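Local coordinates for protein chitosanase (Bacillus subtilis subsp. subtilis str. 168, PDB 7C6C) that hydrolyses internal beta-1,4 linkages between glucosamine units of partly acetylated chitosan as a secreted family 46 glycoside hydrolase, at residues 25-30 with 108-113; 35-40 with 45-50; 58-61 with 66-69; 140-145 with 208-213; 144-149 with 186-191. All blocks are in the same frame, centred on the assembly; numbering follows the deposited sequence.

Interaction 1 of 5, residues 25-30 with 108-113; sequences IQYGYV and AAQDKV
The loop between helix 5-20 and strand 30-32 is fastened here to helix 104-128, through Tyr27 on one side and Gln110 and Asp111 on the other. Two hydrogen bonds do the work. The first runs from Gln110 NE2 to Tyr27 O at 2.9 Å and is nearly straight, 172° at the hydrogen. The carbonyl oxygen lies in the plane of the Gln110 amide. The second joins Tyr27 OH, as donor, to Asp111 OD1 at 2.6 Å. It uses the syn lone pair of that oxygen, and the carboxylate stands at the edge of the ring with its plane 67° from it. The Gln110 chain reaches out extended beyond CG, and the two side chains run past one another from opposite sides. Tyr27 CD2 comes to 3.6 Å from Gln110 OE1. Chi1 of -72° sets Tyr27 CG anti to the carbonyl carbon, and the hydroxyl end comes nearer the helix than CB does. Other bonds complete the network. Trp97 NE1 also donates to Tyr27 O, Gln110 OE1 accepts from the backbone N of Arg43, and Asp111 OD1 forms a salt bridge with Arg43 NH1. The buried amide of Gln110 thus has a partner at each end, which fixes its flip. Asp111 OD1 is shared by a hydroxyl and a guanidinium, and both would be expected to stabilise its negative charge.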
# COMPACT_ATOMS: atom_id res chain seq x y z
N ILE A 25 -0.78 -12.88 2.36
CA ILE A 25 -0.59 -11.94 1.26
C ILE A 25 -1.11 -12.54 -0.04
O ILE A 25 -0.77 -13.68 -0.40
CB ILE A 25 0.89 -11.54 1.16
CG1 ILE A 25 1.33 -10.79 2.43
CG2 ILE A 25 1.12 -10.69 -0.07
CD1 ILE A 25 2.83 -10.61 2.50
N GLN A 26 -1.93 -11.78 -0.76
CA GLN A 26 -2.63 -12.27 -1.96
C GLN A 26 -1.90 -11.81 -3.22
O GLN A 26 -2.21 -10.78 -3.81
CB GLN A 26 -4.07 -11.78 -1.97
CG GLN A 26 -4.89 -12.30 -0.81
CD GLN A 26 -5.05 -13.79 -0.88
OE1 GLN A 26 -5.62 -14.32 -1.83
NE2 GLN A 26 -4.54 -14.48 0.13
N TYR A 27 -0.97 -12.64 -3.69
CA TYR A 27 -0.25 -12.32 -4.92
C TYR A 27 -1.12 -12.46 -6.16
O TYR A 27 -0.82 -11.84 -7.18
CB TYR A 27 0.99 -13.19 -5.04
CG TYR A 27 2.10 -12.84 -4.09
CD1 TYR A 27 2.10 -13.30 -2.78
CD2 TYR A 27 3.17 -12.05 -4.50
CE1 TYR A 27 3.13 -12.99 -1.91
CE2 TYR A 27 4.20 -11.73 -3.64
CZ TYR A 27 4.18 -12.20 -2.35
OH TYR A 27 5.22 -11.89 -1.51
N GLY A 28 -2.18 -13.27 -6.11
CA GLY A 28 -2.98 -13.52 -7.28
C GLY A 28 -4.19 -12.64 -7.44
O GLY A 28 -4.90 -12.77 -8.43
N TYR A 29 -4.41 -11.73 -6.50
CA TYR A 29 -5.59 -10.88 -6.51
C TYR A 29 -5.62 -9.97 -7.73
O TYR A 29 -4.63 -9.32 -8.07
CB TYR A 29 -5.53 -10.02 -5.26
CG TYR A 29 -6.58 -8.95 -5.14
CD1 TYR A 29 -7.90 -9.29 -4.88
CD2 TYR A 29 -6.25 -7.60 -5.26
CE1 TYR A 29 -8.87 -8.32 -4.74
CE2 TYR A 29 -7.21 -6.62 -5.13
CZ TYR A 29 -8.52 -6.99 -4.86
OH TYR A 29 -9.48 -6.02 -4.72
N VAL A 30 -6.78 -9.89 -8.38
CA VAL A 30 -7.03 -8.89 -9.42
C VAL A 30 -8.49 -8.48 -9.32
O VAL A 30 -9.37 -9.35 -9.34
CB VAL A 30 -6.75 -9.38 -10.85
CG1 VAL A 30 -7.06 -8.26 -11.85
CG2 VAL A 30 -5.34 -9.85 -11.03
N ALA A 108 8.29 -13.21 -6.88
CA ALA A 108 9.54 -12.47 -6.72
C ALA A 108 9.50 -11.13 -7.45
O ALA A 108 10.02 -10.12 -6.95
CB ALA A 108 10.72 -13.32 -7.18
N ALA A 109 8.89 -11.10 -8.64
CA ALA A 109 8.77 -9.84 -9.37
C ALA A 109 7.91 -8.85 -8.61
O ALA A 109 8.25 -7.66 -8.51
CB ALA A 109 8.18 -10.09 -10.76
N GLN A 110 6.79 -9.32 -8.05
CA GLN A 110 5.97 -8.45 -7.20
C GLN A 110 6.75 -7.96 -5.99
O GLN A 110 6.64 -6.80 -5.60
CB GLN A 110 4.71 -9.18 -6.76
CG GLN A 110 3.70 -9.41 -7.87
CD GLN A 110 2.38 -9.89 -7.34
OE1 GLN A 110 1.86 -9.33 -6.37
NE2 GLN A 110 1.82 -10.93 -7.95
N ASP A 111 7.52 -8.85 -5.35
CA ASP A 111 8.30 -8.43 -4.19
C ASP A 111 9.31 -7.36 -4.57
O ASP A 111 9.55 -6.42 -3.81
CB ASP A 111 9.02 -9.63 -3.57
CG ASP A 111 8.10 -10.60 -2.88
OD1 ASP A 111 6.93 -10.25 -2.61
OD2 ASP A 111 8.56 -11.73 -2.60
N LYS A 112 9.94 -7.51 -5.74
CA LYS A 112 10.94 -6.53 -6.16
C LYS A 112 10.31 -5.17 -6.41
O LYS A 112 10.83 -4.14 -5.96
CB LYS A 112 11.68 -7.03 -7.40
CG LYS A 112 12.67 -6.03 -7.93
CD LYS A 112 13.56 -6.61 -9.03
CE LYS A 112 13.64 -5.68 -10.24
NZ LYS A 112 14.92 -5.83 -10.99
N VAL A 113 9.19 -5.13 -7.14
CA VAL A 113 8.54 -3.85 -7.41
C VAL A 113 8.01 -3.24 -6.11
O VAL A 113 8.15 -2.04 -5.88
CB VAL A 113 7.45 -4.02 -8.48
CG1 VAL A 113 6.71 -2.71 -8.72
CG2 VAL A 113 8.08 -4.50 -9.77

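Interaction 2 of 5, residues 35-40 with 45-50; sequences DGRGYT and GFTTAT
Thr48 leans its side chain against the backbone of Gly38 and Tyr39 in the beta hairpin of strands 39-41 and 46-47. Its CB stands 4.1 Å from Tyr39 N. From there the two branches part. OG1 sits between the backbone N and the carbonyl carbon, chi1 55°, and accepts a hydrogen bond from Tyr39 N at 2.9 Å. The same oxygen packs closely on Gly38 CA. CG2 takes the other branch and meets Tyr39 CB at 4.0 Å. The backbone of Thr48 adds a bond of its own, N to Tyr39 O at 3.1 Å. One residue on, Ala49 N donates to Arg37 O at 3.0 Å. Thr40 and Thr47 form an antiparallel non-hydrogen-bonded pair. Both side chains project from the same face of the sheet, with Thr47 CG2 3.5 Å from Thr40 OG1. That methyl also packs on Arg37 CB. Asp35, the probable nucleophile, takes Arg37 N on OD1 in an Asx turn. Its OD2 forms a salt bridge with Arg37 NH1 at 2.9 Å, and Thr200 OG1 is a further partner of that nitrogen. Both donors stand well out of the carboxylate plane. Strand 30-32 flanks the hairpin on the side of strand 39-41. Phe46 points away from the 35-40 segment and packs on helices 52-63 and 104-128.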
# COMPACT_ATOMS: atom_id res chain seq x y z
N ASP A 35 -12.25 2.80 -9.20
CA ASP A 35 -11.60 3.91 -8.53
C ASP A 35 -10.73 4.71 -9.49
O ASP A 35 -9.84 5.45 -9.05
CB ASP A 35 -10.76 3.40 -7.36
CG ASP A 35 -9.64 2.46 -7.80
OD1 ASP A 35 -9.65 2.01 -8.96
OD2 ASP A 35 -8.76 2.20 -6.96
N GLY A 36 -10.97 4.56 -10.79
CA GLY A 36 -10.19 5.23 -11.80
C GLY A 36 -8.86 4.58 -12.10
O GLY A 36 -8.14 5.06 -12.98
N ARG A 37 -8.50 3.51 -11.40
CA ARG A 37 -7.16 2.95 -11.50
C ARG A 37 -7.08 1.71 -12.38
O ARG A 37 -6.02 1.09 -12.46
CB ARG A 37 -6.55 2.72 -10.12
CG ARG A 37 -6.47 4.00 -9.30
CD ARG A 37 -5.66 3.80 -8.03
NE ARG A 37 -5.54 5.03 -7.26
CZ ARG A 37 -6.38 5.40 -6.30
NH1 ARG A 37 -7.42 4.63 -6.00
NH2 ARG A 37 -6.19 6.54 -5.66
N GLY A 38 -8.18 1.34 -13.04
CA GLY A 38 -8.16 0.15 -13.89
C GLY A 38 -8.27 -1.09 -13.05
O GLY A 38 -9.16 -1.21 -12.21
N TYR A 39 -7.37 -2.05 -13.27
CA TYR A 39 -7.30 -3.23 -12.42
C TYR A 39 -6.33 -2.98 -11.27
O TYR A 39 -5.25 -2.42 -11.47
CB TYR A 39 -6.76 -4.43 -13.21
CG TYR A 39 -7.76 -5.21 -14.04
CD1 TYR A 39 -8.96 -5.65 -13.52
CD2 TYR A 39 -7.45 -5.52 -15.36
CE1 TYR A 39 -9.84 -6.39 -14.29
CE2 TYR A 39 -8.32 -6.26 -16.13
CZ TYR A 39 -9.52 -6.68 -15.60
OH TYR A 39 -10.37 -7.43 -16.38
N THR A 40 -6.72 -3.45 -10.08
CA THR A 40 -5.88 -3.47 -8.89
C THR A 40 -5.42 -4.90 -8.66
O THR A 40 -6.25 -5.82 -8.62
CB THR A 40 -6.70 -2.96 -7.70
OG1 THR A 40 -7.11 -1.61 -7.98
CG2 THR A 40 -5.92 -2.96 -6.42
N GLY A 45 -1.68 -4.10 -4.46
CA GLY A 45 -2.68 -3.41 -5.25
C GLY A 45 -2.05 -2.59 -6.36
O GLY A 45 -2.41 -1.42 -6.55
N PHE A 46 -1.08 -3.17 -7.06
CA PHE A 46 -0.51 -2.52 -8.23
C PHE A 46 -1.62 -2.26 -9.25
O PHE A 46 -2.41 -3.16 -9.54
CB PHE A 46 0.51 -3.46 -8.89
CG PHE A 46 1.58 -4.03 -7.97
CD1 PHE A 46 2.70 -3.30 -7.63
CD2 PHE A 46 1.50 -5.35 -7.53
CE1 PHE A 46 3.69 -3.85 -6.84
CE2 PHE A 46 2.49 -5.90 -6.74
CZ PHE A 46 3.59 -5.15 -6.40
N THR A 47 -1.66 -1.07 -9.82
CA THR A 47 -2.78 -0.73 -10.70
C THR A 47 -2.33 -0.52 -12.14
O THR A 47 -1.18 -0.14 -12.42
CB THR A 47 -3.56 0.49 -10.20
OG1 THR A 47 -2.67 1.60 -10.06
CG2 THR A 47 -4.24 0.20 -8.87
N THR A 48 -3.26 -0.75 -13.07
CA THR A 48 -2.95 -0.57 -14.48
C THR A 48 -2.97 0.90 -14.93
O THR A 48 -2.35 1.22 -15.94
CB THR A 48 -3.86 -1.44 -15.36
OG1 THR A 48 -5.24 -1.18 -15.07
CG2 THR A 48 -3.59 -2.91 -15.11
N ALA A 49 -3.64 1.80 -14.20
CA ALA A 49 -3.62 3.21 -14.59
C ALA A 49 -2.32 3.91 -14.19
O ALA A 49 -1.96 4.90 -14.82
CB ALA A 49 -4.80 3.96 -13.97
N THR A 50 -1.62 3.42 -13.16
CA THR A 50 -0.48 4.15 -12.60
C THR A 50 0.86 3.74 -13.19
O THR A 50 1.83 4.48 -13.04
CB THR A 50 -0.36 3.90 -11.10
OG1 THR A 50 -0.13 2.50 -10.87
CG2 THR A 50 -1.60 4.37 -10.38

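Interaction 3 of 5, residues 58-61 with 66-69; sequences EVYT and NNKL
Thr61 and Asn67 are joined by the direct polar bond of this contact. Asn67 ND2 donates to Thr61 OG1 at 3.0 Å with an angle of 166° at the hydrogen. The hydroxyl oxygen lies in the plane of the amide, and the two side chains cross at about a right angle. Both ends have further partners: Thr61 OG1 is also bonded to Val57 O, one turn back in its helix, and Asn67 ND2 to Val64 O. The other end of the same amide serves its own loop. Asn67 OD1 accepts from Leu69 N at 2.7 Å, which closes an Asx turn. The contact belongs to the link between helix 52-63 and helix 73-82, where the chain folds back against the last turn of the first helix. Chi1 of 63° tucks Asn67 CG over its own backbone, and this lets ND2 face Thr61 while OD1 closes the turn. A water supplies the next bridge. It lies 2.9 Å from Tyr60 OH, near the plane of the ring, and accepts from Lys68 N. The remaining contacts are packing. Tyr60 runs obliquely across Asn67, with ring and amide planes 43° apart, and its CE2 comes to 3.2 Å from Asn67 CG. Nearer the base of the ring, Tyr60 CD2 meets Leu69 CD1 at 4.3 Å. Phe106 of helix 104-128 makes an edge-to-face contact with the Tyr60 ring. Leu69 also packs on Phe106, as well as on Leu100 and on Ala96 of helix 93-99.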
# COMPACT_ATOMS: atom_id res chain seq x y z
N GLU A 58 6.94 -5.98 -16.47
CA GLU A 58 8.27 -5.76 -17.05
C GLU A 58 9.33 -6.58 -16.32
O GLU A 58 10.18 -7.23 -16.94
CB GLU A 58 8.65 -4.29 -16.96
CG GLU A 58 7.89 -3.34 -17.85
CD GLU A 58 8.10 -1.89 -17.42
OE1 GLU A 58 8.53 -1.66 -16.25
OE2 GLU A 58 7.83 -0.97 -18.21
N VAL A 59 9.30 -6.52 -14.98
CA VAL A 59 10.30 -7.22 -14.17
C VAL A 59 10.16 -8.73 -14.36
O VAL A 59 11.14 -9.45 -14.56
CB VAL A 59 10.17 -6.81 -12.68
CG1 VAL A 59 10.95 -7.75 -11.76
CG2 VAL A 59 10.62 -5.37 -12.49
N TYR A 60 8.92 -9.22 -14.32
CA TYR A 60 8.67 -10.64 -14.54
C TYR A 60 9.15 -11.06 -15.92
O TYR A 60 9.75 -12.13 -16.08
CB TYR A 60 7.17 -10.90 -14.36
CG TYR A 60 6.74 -12.33 -14.62
CD1 TYR A 60 7.33 -13.40 -13.96
CD2 TYR A 60 5.71 -12.60 -15.51
CE1 TYR A 60 6.92 -14.70 -14.19
CE2 TYR A 60 5.29 -13.89 -15.74
CZ TYR A 60 5.90 -14.94 -15.09
OH TYR A 60 5.47 -16.22 -15.36
N THR A 61 8.92 -10.22 -16.94
CA THR A 61 9.29 -10.57 -18.31
C THR A 61 10.81 -10.59 -18.50
O THR A 61 11.33 -11.42 -19.24
CB THR A 61 8.57 -9.65 -19.30
OG1 THR A 61 7.16 -9.85 -19.17
CG2 THR A 61 8.97 -9.95 -20.74
N ASN A 66 8.99 -14.25 -22.55
CA ASN A 66 7.94 -14.91 -23.34
C ASN A 66 6.93 -15.64 -22.47
O ASN A 66 6.36 -16.66 -22.86
CB ASN A 66 8.53 -15.80 -24.44
CG ASN A 66 9.39 -15.01 -25.39
OD1 ASN A 66 9.18 -13.81 -25.55
ND2 ASN A 66 10.35 -15.66 -26.02
N ASN A 67 6.66 -15.09 -21.29
CA ASN A 67 5.69 -15.62 -20.35
C ASN A 67 4.26 -15.27 -20.79
O ASN A 67 4.05 -14.55 -21.77
CB ASN A 67 5.99 -15.08 -18.95
CG ASN A 67 5.83 -13.58 -18.90
OD1 ASN A 67 4.71 -13.07 -18.88
ND2 ASN A 67 6.95 -12.85 -18.90
N LYS A 68 3.27 -15.75 -20.03
CA LYS A 68 1.87 -15.59 -20.42
C LYS A 68 1.38 -14.15 -20.34
O LYS A 68 0.32 -13.85 -20.88
CB LYS A 68 0.97 -16.49 -19.58
CG LYS A 68 0.75 -16.01 -18.14
CD LYS A 68 -0.15 -16.98 -17.37
CE LYS A 68 0.56 -18.29 -17.04
NZ LYS A 68 -0.36 -19.29 -16.46
N LEU A 69 2.11 -13.27 -19.65
CA LEU A 69 1.70 -11.88 -19.53
C LEU A 69 2.41 -10.96 -20.51
O LEU A 69 2.01 -9.80 -20.64
CB LEU A 69 1.92 -11.38 -18.10
CG LEU A 69 1.11 -12.07 -17.00
CD1 LEU A 69 1.55 -11.56 -15.63
CD2 LEU A 69 -0.38 -11.88 -17.20
O HOH W 1 3.85 -17.26 -17.57

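Interaction 4 of 5, residues 140-145 with 208-213; sequences MYDTVI and VARVDV. With LMR ((2S)-2-hydroxybutanedioic acid), chain B.
Arg210 and Asp142 form a buried two-pronged salt bridge between helix 209-219 and helix 134-147. The guanidinium grips the carboxylate side-on, one nitrogen to each oxygen. Its NH2 donates to Asp142 OD1 at 2.8 Å with an angle of 167°, and its NE to Asp142 OD2 at 3.0 Å. Both oxygens are met on their syn sides, although the two planes are turned 38° apart. Arg210 leaves its helix with CG flanked by both backbone bonds, chi1 71°, and bends at chi3 to bring NE and NH2 to the acid. The pair belongs to a wider charge network. Arg210 NH2 also bridges to Glu19, the predicted proton donor, while Asp142 OD1 accepts from Thr15 OG1. Asp142 thus probably helps position the arginine beside the active site. Phe18 of helix 5-20 packs against both Asp142 and Arg210, as well as Val213. Helix 209-219 borders the bound (2S)-2-hydroxybutanedioic acid too. That molecule is hydrogen-bonded by Ser233 OG and the backbone N atoms of Asn234 and Glu235. Asp212 OD2 comes to 3.5 Å from its C3, and Ala209 CB lies 3.6 Å from its O4B.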
# COMPACT_ATOMS: atom_id res chain seq x y z
N MET A 140 3.69 4.25 7.82
CA MET A 140 4.17 4.86 6.58
C MET A 140 4.13 3.86 5.43
O MET A 140 3.73 4.22 4.31
CB MET A 140 5.60 5.39 6.75
CG MET A 140 5.79 6.46 7.81
SD MET A 140 4.74 7.92 7.64
CE MET A 140 3.61 7.66 9.01
N TYR A 141 4.54 2.62 5.68
CA TYR A 141 4.55 1.58 4.66
C TYR A 141 3.14 1.33 4.12
O TYR A 141 2.92 1.31 2.91
CB TYR A 141 5.14 0.32 5.30
CG TYR A 141 5.48 -0.87 4.44
CD1 TYR A 141 5.46 -0.82 3.05
CD2 TYR A 141 5.83 -2.07 5.04
CE1 TYR A 141 5.79 -1.94 2.29
CE2 TYR A 141 6.16 -3.18 4.31
CZ TYR A 141 6.13 -3.11 2.93
OH TYR A 141 6.47 -4.22 2.18
N ASP A 142 2.17 1.17 5.02
CA ASP A 142 0.79 0.97 4.58
C ASP A 142 0.29 2.19 3.81
O ASP A 142 -0.43 2.05 2.81
CB ASP A 142 -0.12 0.70 5.77
CG ASP A 142 -1.53 0.39 5.34
OD1 ASP A 142 -1.72 -0.69 4.75
OD2 ASP A 142 -2.43 1.22 5.57
N THR A 143 0.66 3.39 4.26
CA THR A 143 0.18 4.61 3.63
C THR A 143 0.66 4.71 2.19
O THR A 143 -0.13 5.03 1.29
CB THR A 143 0.62 5.83 4.43
OG1 THR A 143 0.07 5.76 5.75
CG2 THR A 143 0.13 7.12 3.77
N VAL A 144 1.94 4.45 1.94
CA VAL A 144 2.43 4.60 0.57
C VAL A 144 1.79 3.58 -0.35
O VAL A 144 1.54 3.86 -1.53
CB VAL A 144 3.97 4.62 0.51
CG1 VAL A 144 4.56 3.24 0.71
CG2 VAL A 144 4.44 5.21 -0.82
N ILE A 145 1.48 2.39 0.16
CA ILE A 145 0.84 1.37 -0.67
C ILE A 145 -0.53 1.84 -1.13
O ILE A 145 -0.91 1.65 -2.29
CB ILE A 145 0.79 0.02 0.07
CG1 ILE A 145 2.19 -0.61 0.09
CG2 ILE A 145 -0.22 -0.91 -0.59
CD1 ILE A 145 2.31 -1.78 1.01
N VAL A 208 -11.40 3.45 5.68
CA VAL A 208 -10.95 4.24 6.82
C VAL A 208 -10.70 3.38 8.05
O VAL A 208 -9.95 3.79 8.94
CB VAL A 208 -11.91 5.40 7.14
CG1 VAL A 208 -11.96 6.38 5.99
CG2 VAL A 208 -13.31 4.87 7.48
N ALA A 209 -11.31 2.19 8.13
CA ALA A 209 -11.12 1.35 9.30
C ALA A 209 -9.65 1.01 9.52
O ALA A 209 -9.25 0.75 10.66
CB ALA A 209 -11.95 0.07 9.20
N ARG A 210 -8.83 1.00 8.47
CA ARG A 210 -7.41 0.69 8.66
C ARG A 210 -6.74 1.71 9.57
O ARG A 210 -5.83 1.36 10.33
CB ARG A 210 -6.69 0.54 7.32
CG ARG A 210 -6.47 1.82 6.53
CD ARG A 210 -6.44 1.54 5.04
NE ARG A 210 -5.23 0.85 4.62
CZ ARG A 210 -5.10 0.26 3.43
NH1 ARG A 210 -6.13 0.25 2.59
NH2 ARG A 210 -3.96 -0.31 3.08
N VAL A 211 -7.18 2.97 9.52
CA VAL A 211 -6.64 3.98 10.41
C VAL A 211 -6.92 3.61 11.87
O VAL A 211 -6.04 3.71 12.73
CB VAL A 211 -7.18 5.38 10.05
CG1 VAL A 211 -6.75 6.38 11.11
CG2 VAL A 211 -6.67 5.80 8.68
N ASP A 212 -8.14 3.15 12.16
CA ASP A 212 -8.48 2.79 13.53
C ASP A 212 -7.76 1.52 13.97
O ASP A 212 -7.39 1.41 15.15
CB ASP A 212 -9.99 2.65 13.71
CG ASP A 212 -10.40 2.66 15.17
OD1 ASP A 212 -10.10 3.66 15.86
OD2 ASP A 212 -11.00 1.67 15.62
N VAL A 213 -7.55 0.55 13.08
CA VAL A 213 -6.78 -0.63 13.45
C VAL A 213 -5.37 -0.23 13.87
O VAL A 213 -4.85 -0.70 14.89
CB VAL A 213 -6.77 -1.66 12.31
CG1 VAL A 213 -5.81 -2.80 12.63
CG2 VAL A 213 -8.17 -2.20 12.07
C1 LMR B . -14.29 -0.75 15.42
O1A LMR B . -14.12 -1.96 15.14
O1B LMR B . -14.18 -0.32 16.59
C2 LMR B . -14.64 0.22 14.33
O2 LMR B . -15.02 1.46 14.93
C3 LMR B . -13.45 0.45 13.40
C4 LMR B . -13.21 -0.75 12.51
O4A LMR B . -14.14 -1.17 11.79
O4B LMR B . -12.07 -1.29 12.52

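Interaction 5 of 5, residues 144-149 with 186-191; sequences VIQHGD and DVRYDD
Arg188 of helix 177-193 reaches across to Gln146 and His147 in the last turn of helix 134-147, a buried polar link between two helices of the family 46 fold. Its side chain is extended from CG to NE, and CG lies opposite the backbone N. This carries the guanidinium to the other helix. All three of its nitrogens have acceptors. NE donates to His147 NE2 at 3.0 Å with an angle of 147° at the hydrogen. The bond is tilted from both flat groups, whose planes stand 69° apart. NH2 meets an in-plane lone pair of Gln146 OE1 at 2.7 Å, although this bond is clearly bent. The amide is turned 82° against the guanidinium. NH1 forms a salt bridge with Asp142 OD2. The partners of Arg188 are satisfied in turn. Gln146 NE2 is hydrogen-bonded to Ser207 OG and His147 ND1 to Asp154 O, so both ends of the amide and both ring nitrogens are held. Since His147 accepts on NE2, this fits a neutral ring with its proton on ND1. Arg188 NH2 also lies close to Arg210 NE, and the nearby carboxylate of Asp142 would be expected to offset these two charges. Helix 134-147 ends here, and Gly148 N still donates to Val144 O at 2.8 Å. At the edge of the His147 ring, near its plane, Asp191 OD2 lies 3.3 Å from His147 CE1.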
# COMPACT_ATOMS: atom_id res chain seq x y z
N VAL A 144 1.94 4.45 1.94
CA VAL A 144 2.43 4.60 0.57
C VAL A 144 1.79 3.58 -0.35
O VAL A 144 1.54 3.86 -1.53
CB VAL A 144 3.97 4.62 0.51
CG1 VAL A 144 4.56 3.24 0.71
CG2 VAL A 144 4.44 5.21 -0.82
N ILE A 145 1.48 2.39 0.16
CA ILE A 145 0.84 1.37 -0.67
C ILE A 145 -0.53 1.84 -1.13
O ILE A 145 -0.91 1.65 -2.29
CB ILE A 145 0.79 0.02 0.07
CG1 ILE A 145 2.19 -0.61 0.09
CG2 ILE A 145 -0.22 -0.91 -0.59
CD1 ILE A 145 2.31 -1.78 1.01
N GLN A 146 -1.30 2.47 -0.24
CA GLN A 146 -2.64 2.91 -0.63
C GLN A 146 -2.60 4.24 -1.38
O GLN A 146 -3.30 4.41 -2.39
CB GLN A 146 -3.56 3.01 0.59
CG GLN A 146 -4.94 3.52 0.21
CD GLN A 146 -5.94 3.46 1.36
OE1 GLN A 146 -5.59 3.67 2.52
NE2 GLN A 146 -7.20 3.22 1.03
N HIS A 147 -1.80 5.20 -0.92
CA HIS A 147 -1.86 6.56 -1.42
C HIS A 147 -0.88 6.85 -2.55
O HIS A 147 -1.05 7.85 -3.26
CB HIS A 147 -1.60 7.54 -0.27
CG HIS A 147 -2.65 7.51 0.80
ND1 HIS A 147 -3.62 8.48 0.93
CD2 HIS A 147 -2.88 6.61 1.79
CE1 HIS A 147 -4.40 8.18 1.95
NE2 HIS A 147 -3.97 7.05 2.49
N GLY A 148 0.13 6.01 -2.73
CA GLY A 148 1.17 6.26 -3.70
C GLY A 148 2.19 7.27 -3.22
O GLY A 148 1.98 8.00 -2.25
N ASP A 149 3.32 7.33 -3.93
CA ASP A 149 4.40 8.26 -3.63
C ASP A 149 4.50 9.37 -4.69
O ASP A 149 5.59 9.81 -5.04
CB ASP A 149 5.73 7.53 -3.49
CG ASP A 149 6.80 8.36 -2.80
OD1 ASP A 149 6.46 9.30 -2.05
OD2 ASP A 149 8.00 8.08 -3.01
N ASP A 186 -4.87 11.05 11.98
CA ASP A 186 -5.97 11.99 11.76
C ASP A 186 -5.94 12.55 10.35
O ASP A 186 -6.97 12.63 9.67
CB ASP A 186 -5.87 13.15 12.75
CG ASP A 186 -6.21 12.76 14.17
OD1 ASP A 186 -6.75 11.65 14.38
OD2 ASP A 186 -5.96 13.58 15.07
N VAL A 187 -4.76 12.99 9.90
CA VAL A 187 -4.61 13.55 8.56
C VAL A 187 -4.96 12.50 7.50
O VAL A 187 -5.65 12.80 6.52
CB VAL A 187 -3.18 14.09 8.38
CG1 VAL A 187 -2.87 14.34 6.91
CG2 VAL A 187 -2.99 15.37 9.20
N ARG A 188 -4.50 11.27 7.70
CA ARG A 188 -4.82 10.22 6.73
C ARG A 188 -6.31 9.92 6.71
O ARG A 188 -6.89 9.75 5.64
CB ARG A 188 -4.00 8.96 7.03
CG ARG A 188 -4.22 7.88 5.99
CD ARG A 188 -3.28 6.72 6.16
NE ARG A 188 -3.52 5.72 5.12
CZ ARG A 188 -3.13 4.46 5.18
NH1 ARG A 188 -2.46 4.02 6.24
NH2 ARG A 188 -3.43 3.63 4.18
N TYR A 189 -6.94 9.84 7.89
CA TYR A 189 -8.38 9.63 7.94
C TYR A 189 -9.11 10.70 7.13
O TYR A 189 -10.00 10.40 6.33
CB TYR A 189 -8.86 9.66 9.39
CG TYR A 189 -10.36 9.53 9.53
CD1 TYR A 189 -10.96 8.28 9.62
CD2 TYR A 189 -11.18 10.65 9.57
CE1 TYR A 189 -12.33 8.15 9.74
CE2 TYR A 189 -12.55 10.53 9.68
CZ TYR A 189 -13.12 9.28 9.77
OH TYR A 189 -14.48 9.14 9.89
N ASP A 190 -8.74 11.97 7.34
CA ASP A 190 -9.39 13.05 6.62
C ASP A 190 -9.20 12.91 5.12
O ASP A 190 -10.11 13.19 4.33
CB ASP A 190 -8.85 14.40 7.10
CG ASP A 190 -9.29 14.74 8.51
OD1 ASP A 190 -10.28 14.15 8.99
OD2 ASP A 190 -8.66 15.63 9.12
N ASP A 191 -8.01 12.47 4.70
CA ASP A 191 -7.75 12.33 3.27
C ASP A 191 -8.56 11.18 2.67
O ASP A 191 -9.04 11.28 1.54
CB ASP A 191 -6.26 12.13 3.03
CG ASP A 191 -5.92 12.18 1.56
OD1 ASP A 191 -6.14 13.26 0.98
OD2 ASP A 191 -5.46 11.16 1.00

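Overall arrangement
Interactions 4 and 5 share helix 134-147, and their centres are 7 Å apart. A salt bridge, Asp142 OD2 to Arg188 NH1 at 2.9 Å, makes them one network beside Glu19. Arg210 is about 3 Å from Glu19 between side chains, and Gln146 about 5 Å. Interaction 4 borders the bound (2S)-2-hydroxybutanedioic acid through Ala209 and Asp212, about 13 Å from the Arg188 side chain. Interaction 2 holds Asp35, the probable nucleophile; its centre is 16 Å from that of interaction 5. Interactions 2 and 3 lie in the loop closed by interaction 1. Both touch it: Phe46 packs on Gln110 and Val113, and Val59 on Ala109. Interaction 3 is peripheral, centred 31 Å from interactions 4 and 5.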